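PDB 5T8V: sister chromatid cohesion protein from Chaetomium thermophilum, which probably loads cohesin onto chromatin as the Scc2/Nipped-B cohesin loader, of which this chain is the C-terminal HEAT-repeat fragment. Local coordinates for residues R471-A476 with S589-K594; T507-A512 with S598-R603. All blocks are in the same frame, centred on the assembly; numbering follows the deposited sequence.

Both contacts dock helix 590-602 on an earlier helix of the helical solenoid, and their centres lie about 12 Å apart. Contact 1 uses the first turn of that helix, against the C-terminal end of helix 446-474; contact 2 uses its last turns, against the start of helix 509-520. Contact 1 is partly buried: Met-473 reaches out to an exposed leucine and to the aliphatic part of a lysine, with charge and helix capping close by. Contact 2 is fully buried and made of proline, tyrosine and isoleucine, with a methyl group set on an aromatic face. Each centres on one apolar side chain, the long, unbranched Met-473 or the beta-branched Ile-600.

Contact 1 of 2, residues R471-A476 with S589-K594; sequences RKMASA and SPLQAK
Met-473 spans the gap between the two helices and ends on Leu-591 and Lys-594, one turn apart on helix 590-602. The nearest backbones, at Met-473 and Leu-591, are 7.8 Å apart from CA to CA, so the methionine must supply the reach. Its CG lies beside the backbone N, anti to the carbonyl carbon (chi1 -61°), and the chain runs on extended through chi2 before bending at chi3, which leaves the methyl CE between the two partners. Met-473 CE stands 3.7 Å from Leu-591 CD1, the nearer branch, with CG close behind, and also lies against the backbone carbonyl oxygen of that leucine. On the other flank Met-473 CE is 3.6 Å from Lys-594 CG, while SD of Met-473 approaches that same CG at 3.8 Å, the two side chains crossing at about a right angle. A flexible, unbranched thioether suits this place because it can follow the uneven surface made by a leucine branch and a lysine stem. Lysine serves here with its methylenes: the chain, bent at chi2 and chi3, carries NZ away from the methionine to a salt bridge with Asp-417.

This is helix-to-helix packing within the HEAT-repeat solenoid, joining the end of helix 446-474 to the start of helix 590-602. Ser-589, the N-cap of the latter, forms a capping box with Gln-592: Gln-592 N donates to Ser-589 OG at 3.2 Å, and Ser-589 N donates to Gln-592 OE1. Near the C-terminal end of helix 446-474, Ser-475 OG donates to Lys-472 O at 2.7 Å. Helix 481-494 adjoins both sides, with Ala-474 on Ala-490 and Gln-592 on Leu-482 and Leu-486, while helix 509-520 brings Tyr-516 against Pro-590 and Ala-593.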
ATOM      1  N   ARG A 471      -7.257 -25.146   7.680  1.00 23.33           N
ATOM      2  CA  ARG A 471      -8.577 -24.878   8.244  1.00 25.21           C
ATOM      3  C   ARG A 471      -9.662 -25.580   7.438  1.00 25.32           C
ATOM      4  O   ARG A 471     -10.577 -26.194   8.006  1.00 24.78           O
ATOM      5  CB  ARG A 471      -8.833 -23.372   8.302  1.00 26.70           C
ATOM      6  CG  ARG A 471      -9.701 -22.944   9.486  1.00 30.33           C
ATOM      7  CD  ARG A 471      -9.962 -21.442   9.492  1.00 32.59           C
ATOM      8  NE  ARG A 471      -8.740 -20.673   9.264  1.00 32.43           N
ATOM      9  CZ  ARG A 471      -7.893 -20.291  10.217  1.00 31.55           C
ATOM     10  NH1 ARG A 471      -8.119 -20.600  11.488  1.00 30.80           N
ATOM     11  NH2 ARG A 471      -6.809 -19.597   9.892  1.00 31.02           N
ATOM     12  N   LYS A 472      -9.565 -25.519   6.108  1.00 31.88           N
ATOM     13  CA  LYS A 472     -10.549 -26.188   5.263  1.00 33.64           C
ATOM     14  C   LYS A 472     -10.572 -27.688   5.532  1.00 33.91           C
ATOM     15  O   LYS A 472     -11.627 -28.264   5.822  1.00 36.09           O
ATOM     16  CB  LYS A 472     -10.246 -25.913   3.793  1.00 35.07           C
ATOM     17  CG  LYS A 472     -11.345 -26.369   2.849  1.00 39.48           C
ATOM     18  CD  LYS A 472     -10.807 -26.647   1.460  1.00 41.33           C
ATOM     19  CE  LYS A 472     -11.904 -27.138   0.535  1.00 44.99           C
ATOM     20  NZ  LYS A 472     -11.359 -27.559  -0.784  1.00 46.86           N
ATOM     21  N   MET A 473      -9.412 -28.342   5.436  1.00 29.04           N
ATOM     22  CA  MET A 473      -9.357 -29.787   5.630  1.00 29.35           C
ATOM     23  C   MET A 473      -9.879 -30.180   7.006  1.00 31.06           C
ATOM     24  O   MET A 473     -10.582 -31.188   7.149  1.00 31.55           O
ATOM     25  CB  MET A 473      -7.925 -30.285   5.445  1.00 28.24           C
ATOM     26  CG  MET A 473      -7.343 -30.034   4.066  1.00 29.21           C
ATOM     27  SD  MET A 473      -5.624 -30.575   3.949  1.00 29.76           S
ATOM     28  CE  MET A 473      -5.867 -32.349   3.900  1.00 31.16           C
ATOM     29  N   ALA A 474      -9.549 -29.395   8.032  1.00 27.20           N
ATOM     30  CA  ALA A 474      -9.947 -29.726   9.394  1.00 28.36           C
ATOM     31  C   ALA A 474     -11.412 -29.421   9.674  1.00 31.91           C
ATOM     32  O   ALA A 474     -11.947 -29.914  10.673  1.00 32.67           O
ATOM     33  CB  ALA A 474      -9.072 -28.970  10.395  1.00 26.92           C
ATOM     34  N   SER A 475     -12.069 -28.624   8.830  1.00 22.13           N
ATOM     35  CA  SER A 475     -13.484 -28.328   9.029  1.00 25.07           C
ATOM     36  C   SER A 475     -14.404 -29.441   8.536  1.00 29.11           C
ATOM     37  O   SER A 475     -15.622 -29.333   8.710  1.00 30.62           O
ATOM     38  CB  SER A 475     -13.853 -27.022   8.326  1.00 24.64           C
ATOM     39  OG  SER A 475     -13.800 -27.173   6.919  1.00 24.50           O
ATOM     40  N   ALA A 476     -13.864 -30.499   7.938  1.00 44.91           N
ATOM     41  CA  ALA A 476     -14.696 -31.554   7.383  1.00 48.60           C
ATOM     42  C   ALA A 476     -15.243 -32.461   8.485  1.00 53.01           C
ATOM     43  O   ALA A 476     -14.686 -32.567   9.581  1.00 53.76           O
ATOM     44  CB  ALA A 476     -13.903 -32.383   6.371  1.00 46.95           C
ATOM     45  N   SER A 589      -5.516 -42.154   4.526  1.00 25.39           N
ATOM     46  CA  SER A 589      -5.939 -41.592   3.256  1.00 25.31           C
ATOM     47  C   SER A 589      -5.050 -40.409   2.881  1.00 23.75           C
ATOM     48  O   SER A 589      -4.531 -39.713   3.758  1.00 21.96           O
ATOM     49  CB  SER A 589      -7.388 -41.136   3.332  1.00 26.55           C
ATOM     50  OG  SER A 589      -7.561 -40.190   4.372  1.00 24.83           O
ATOM     51  N   PRO A 590      -4.863 -40.151   1.583  1.00 24.72           N
ATOM     52  CA  PRO A 590      -4.029 -39.004   1.194  1.00 23.43           C
ATOM     53  C   PRO A 590      -4.496 -37.701   1.813  1.00 22.26           C
ATOM     54  O   PRO A 590      -3.687 -36.786   2.010  1.00 20.74           O
ATOM     55  CB  PRO A 590      -4.142 -38.988  -0.338  1.00 25.26           C
ATOM     56  CG  PRO A 590      -5.383 -39.749  -0.644  1.00 27.54           C
ATOM     57  CD  PRO A 590      -5.499 -40.790   0.420  1.00 27.28           C
ATOM     58  N   LEU A 591      -5.784 -37.595   2.136  1.00 25.94           N
ATOM     59  CA  LEU A 591      -6.286 -36.411   2.822  1.00 24.83           C
ATOM     60  C   LEU A 591      -5.786 -36.370   4.261  1.00 23.21           C
ATOM     61  O   LEU A 591      -5.299 -35.336   4.734  1.00 21.80           O
ATOM     62  CB  LEU A 591      -7.814 -36.397   2.778  1.00 25.94           C
ATOM     63  CG  LEU A 591      -8.494 -35.037   2.915  1.00 24.76           C
ATOM     64  CD1 LEU A 591      -8.247 -34.189   1.677  1.00 24.99           C
ATOM     65  CD2 LEU A 591      -9.984 -35.221   3.155  1.00 26.13           C
ATOM     66  N   GLN A 592      -5.894 -37.495   4.974  1.00 20.77           N
ATOM     67  CA  GLN A 592      -5.381 -37.557   6.339  1.00 18.70           C
ATOM     68  C   GLN A 592      -3.878 -37.312   6.372  1.00 18.92           C
ATOM     69  O   GLN A 592      -3.368 -36.656   7.288  1.00 16.68           O
ATOM     70  CB  GLN A 592      -5.712 -38.911   6.961  1.00 22.25           C
ATOM     71  CG  GLN A 592      -7.176 -39.103   7.284  1.00 23.73           C
ATOM     72  CD  GLN A 592      -7.484 -40.507   7.760  1.00 25.85           C
ATOM     73  OE1 GLN A 592      -6.797 -41.463   7.397  1.00 26.39           O
ATOM     74  NE2 GLN A 592      -8.519 -40.639   8.583  1.00 27.02           N
ATOM     75  N   ALA A 593      -3.151 -37.837   5.384  1.00 17.90           N
ATOM     76  CA  ALA A 593      -1.707 -37.633   5.336  1.00 16.85           C
ATOM     77  C   ALA A 593      -1.370 -36.172   5.069  1.00 16.14           C
ATOM     78  O   ALA A 593      -0.516 -35.586   5.745  1.00 14.96           O
ATOM     79  CB  ALA A 593      -1.085 -38.532   4.268  1.00 17.80           C
ATOM     80  N   LYS A 594      -2.034 -35.565   4.082  1.00 17.00           N
ATOM     81  CA  LYS A 594      -1.781 -34.161   3.783  1.00 16.43           C
ATOM     82  C   LYS A 594      -2.092 -33.278   4.987  1.00 16.04           C
ATOM     83  O   LYS A 594      -1.311 -32.379   5.324  1.00 14.98           O
ATOM     84  CB  LYS A 594      -2.599 -33.732   2.566  1.00 17.70           C
ATOM     85  CG  LYS A 594      -2.597 -32.234   2.309  1.00 20.83           C
ATOM     86  CD  LYS A 594      -2.366 -31.913   0.846  1.00 22.37           C
ATOM     87  CE  LYS A 594      -0.915 -32.110   0.463  1.00 22.70           C
ATOM     88  NZ  LYS A 594      -0.565 -31.391  -0.799  1.00 24.09           N
TER

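Contact 2 of 2, residues T507-A512 with S598-R603; sequences TGPYRA and SIILLR
Pro-509, in the first turn of helix 509-520, lays its ring against Ile-600, with Pro-509 CB 3.8 Å from Ile-600 CG1. Gly-508 just before it is the N-cap, and proline suits the position that follows because a first-turn residue has no need of an amide hydrogen for the helix; its rigid ring offers an apolar surface instead. Pro-509 also touches Leu-489 of helix 481-494, which Ile-599 meets as well. Such packing of helices through buried apolar residues builds the core of a HEAT-repeat solenoid, the fold of this fragment.

Tyr-510 follows, and its ring forms a platform for the isoleucine. Ile-600 CD1 sits over the centre of one face in a CH-pi contact, 3.7 Å from the ring centroid and only 6° off the normal. The other branch, Ile-600 CG2, reaches the hydroxyl end, 3.5 Å from Tyr-510 OH, with the ring carbon CZ of the tyrosine just behind. With Ile-600 CG1 anti to the carbonyl carbon (chi1 -67°) and the chain extended at chi2, CD1 comes over the ring, while CG2 takes the phenol end: beta-branching lets one residue cover both. Trp-540 of helix 527-550 stacks with the tyrosine ring.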
ATOM      1  N   THR A 507       0.723 -42.125  17.955  1.00 27.02           N
ATOM      2  CA  THR A 507      -0.353 -42.270  16.983  1.00 26.78           C
ATOM      3  C   THR A 507      -0.749 -40.934  16.367  1.00 24.49           C
ATOM      4  O   THR A 507      -1.878 -40.787  15.887  1.00 26.20           O
ATOM      5  CB  THR A 507      -1.572 -42.924  17.632  1.00 30.17           C
ATOM      6  OG1 THR A 507      -2.095 -42.063  18.651  1.00 33.03           O
ATOM      7  CG2 THR A 507      -1.197 -44.262  18.248  1.00 32.35           C
ATOM      8  N   GLY A 508       0.161 -39.962  16.367  1.00 18.10           N
ATOM      9  CA  GLY A 508      -0.143 -38.626  15.916  1.00 16.59           C
ATOM     10  C   GLY A 508       0.218 -38.386  14.462  1.00 14.47           C
ATOM     11  O   GLY A 508       0.272 -39.315  13.649  1.00 14.60           O
ATOM     12  N   PRO A 509       0.477 -37.121  14.108  1.00 19.44           N
ATOM     13  CA  PRO A 509       0.684 -36.798  12.685  1.00 16.84           C
ATOM     14  C   PRO A 509       1.930 -37.426  12.085  1.00 13.92           C
ATOM     15  O   PRO A 509       1.887 -37.881  10.937  1.00 20.59           O
ATOM     16  CB  PRO A 509       0.755 -35.264  12.684  1.00 14.09           C
ATOM     17  CG  PRO A 509       1.152 -34.898  14.071  1.00 17.79           C
ATOM     18  CD  PRO A 509       0.524 -35.920  14.958  1.00 19.88           C
ATOM     19  N   TYR A 510       3.049 -37.450  12.814  1.00 14.79           N
ATOM     20  CA  TYR A 510       4.251 -38.087  12.284  1.00 15.91           C
ATOM     21  C   TYR A 510       3.979 -39.540  11.917  1.00 17.92           C
ATOM     22  O   TYR A 510       4.325 -39.996  10.818  1.00 18.07           O
ATOM     23  CB  TYR A 510       5.385 -37.995  13.304  1.00 16.58           C
ATOM     24  CG  TYR A 510       6.053 -36.642  13.355  1.00 16.84           C
ATOM     25  CD1 TYR A 510       7.081 -36.323  12.479  1.00 16.61           C
ATOM     26  CD2 TYR A 510       5.659 -35.683  14.277  1.00 17.74           C
ATOM     27  CE1 TYR A 510       7.693 -35.089  12.519  1.00 17.05           C
ATOM     28  CE2 TYR A 510       6.268 -34.444  14.325  1.00 17.65           C
ATOM     29  CZ  TYR A 510       7.283 -34.155  13.444  1.00 17.46           C
ATOM     30  OH  TYR A 510       7.892 -32.926  13.485  1.00 18.58           O
ATOM     31  N   ARG A 511       3.349 -40.283  12.829  1.00 16.36           N
ATOM     32  CA  ARG A 511       2.992 -41.669  12.556  1.00 17.48           C
ATOM     33  C   ARG A 511       2.171 -41.787  11.279  1.00 16.29           C
ATOM     34  O   ARG A 511       2.462 -42.622  10.417  1.00 17.22           O
ATOM     35  CB  ARG A 511       2.215 -42.243  13.740  1.00 22.40           C
ATOM     36  CG  ARG A 511       1.912 -43.731  13.628  1.00 25.92           C
ATOM     37  CD  ARG A 511       3.096 -44.586  14.042  1.00 27.93           C
ATOM     38  NE  ARG A 511       2.673 -45.642  14.959  1.00 31.93           N
ATOM     39  CZ  ARG A 511       2.313 -46.866  14.591  1.00 33.92           C
ATOM     40  NH1 ARG A 511       2.329 -47.219  13.312  1.00 32.28           N
ATOM     41  NH2 ARG A 511       1.937 -47.744  15.509  1.00 37.64           N
ATOM     42  N   ALA A 512       1.129 -40.964  11.145  1.00 14.82           N
ATOM     43  CA  ALA A 512       0.247 -41.065   9.986  1.00 15.75           C
ATOM     44  C   ALA A 512       1.000 -40.774   8.696  1.00 15.51           C
ATOM     45  O   ALA A 512       0.862 -41.500   7.703  1.00 16.67           O
ATOM     46  CB  ALA A 512      -0.938 -40.112  10.142  1.00 15.63           C
ATOM     47  N   SER A 598       0.675 -31.152   7.072  1.00 12.50           N
ATOM     48  CA  SER A 598       0.443 -29.714   7.154  1.00 12.25           C
ATOM     49  C   SER A 598       0.432 -29.242   8.604  1.00 11.69           C
ATOM     50  O   SER A 598       0.993 -28.187   8.925  1.00 11.49           O
ATOM     51  CB  SER A 598      -0.871 -29.359   6.461  1.00 12.75           C
ATOM     52  OG  SER A 598      -0.881 -29.817   5.119  1.00 13.56           O
ATOM     53  N   ILE A 599      -0.201 -30.009   9.492  1.00 11.59           N
ATOM     54  CA  ILE A 599      -0.154 -29.688  10.916  1.00 11.24           C
ATOM     55  C   ILE A 599       1.289 -29.655  11.396  1.00 15.67           C
ATOM     56  O   ILE A 599       1.694 -28.747  12.132  1.00 11.21           O
ATOM     57  CB  ILE A 599      -1.000 -30.699  11.714  1.00 12.29           C
ATOM     58  CG1 ILE A 599      -2.486 -30.491  11.420  1.00 13.67           C
ATOM     59  CG2 ILE A 599      -0.757 -30.555  13.210  1.00 12.69           C
ATOM     60  CD1 ILE A 599      -3.340 -31.708  11.708  1.00 14.66           C
ATOM     61  N   ILE A 600       2.091 -30.641  10.990  1.00 11.24           N
ATOM     62  CA  ILE A 600       3.508 -30.624  11.342  1.00 11.30           C
ATOM     63  C   ILE A 600       4.164 -29.340  10.848  1.00 11.43           C
ATOM     64  O   ILE A 600       4.973 -28.725  11.555  1.00 11.65           O
ATOM     65  CB  ILE A 600       4.207 -31.877  10.785  1.00 11.36           C
ATOM     66  CG1 ILE A 600       3.684 -33.123  11.507  1.00 11.29           C
ATOM     67  CG2 ILE A 600       5.725 -31.769  10.945  1.00 11.50           C
ATOM     68  CD1 ILE A 600       4.117 -34.424  10.889  1.00 11.42           C
ATOM     69  N   LEU A 601       3.820 -28.909   9.632  1.00 13.83           N
ATOM     70  CA  LEU A 601       4.443 -27.717   9.068  1.00 12.84           C
ATOM     71  C   LEU A 601       4.064 -26.467   9.850  1.00 12.42           C
ATOM     72  O   LEU A 601       4.899 -25.576  10.040  1.00 13.48           O
ATOM     73  CB  LEU A 601       4.052 -27.568   7.597  1.00 11.71           C
ATOM     74  CG  LEU A 601       4.724 -28.528   6.613  1.00 13.16           C
ATOM     75  CD1 LEU A 601       4.115 -28.368   5.238  1.00 14.55           C
ATOM     76  CD2 LEU A 601       6.234 -28.302   6.551  1.00 11.97           C
ATOM     77  N   LEU A 602       2.813 -26.373  10.307  1.00 15.51           N
ATOM     78  CA  LEU A 602       2.404 -25.194  11.061  1.00 15.87           C
ATOM     79  C   LEU A 602       3.271 -24.969  12.289  1.00 16.93           C
ATOM     80  O   LEU A 602       3.375 -23.833  12.760  1.00 17.97           O
ATOM     81  CB  LEU A 602       0.940 -25.306  11.485  1.00 15.16           C
ATOM     82  CG  LEU A 602      -0.104 -25.204  10.371  1.00 15.33           C
ATOM     83  CD1 LEU A 602      -1.493 -25.401  10.945  1.00 14.81           C
ATOM     84  CD2 LEU A 602      -0.013 -23.869   9.645  1.00 15.50           C
ATOM     85  N   ARG A 603       3.898 -26.020  12.814  1.00 21.72           N
ATOM     86  CA  ARG A 603       4.793 -25.908  13.954  1.00 22.38           C
ATOM     87  C   ARG A 603       6.258 -25.909  13.545  1.00 22.81           C
ATOM     88  O   ARG A 603       7.133 -25.951  14.415  1.00 25.52           O
ATOM     89  CB  ARG A 603       4.528 -27.045  14.940  1.00 24.34           C
ATOM     90  CG  ARG A 603       3.066 -27.199  15.330  1.00 26.12           C
ATOM     91  CD  ARG A 603       2.491 -25.920  15.918  1.00 28.04           C
ATOM     92  NE  ARG A 603       3.225 -25.486  17.103  1.00 31.34           N
ATOM     93  CZ  ARG A 603       2.827 -24.513  17.914  1.00 34.60           C
ATOM     94  NH1 ARG A 603       1.693 -23.870  17.676  1.00 37.31           N
ATOM     95  NH2 ARG A 603       3.558 -24.186  18.970  1.00 35.37           N
TER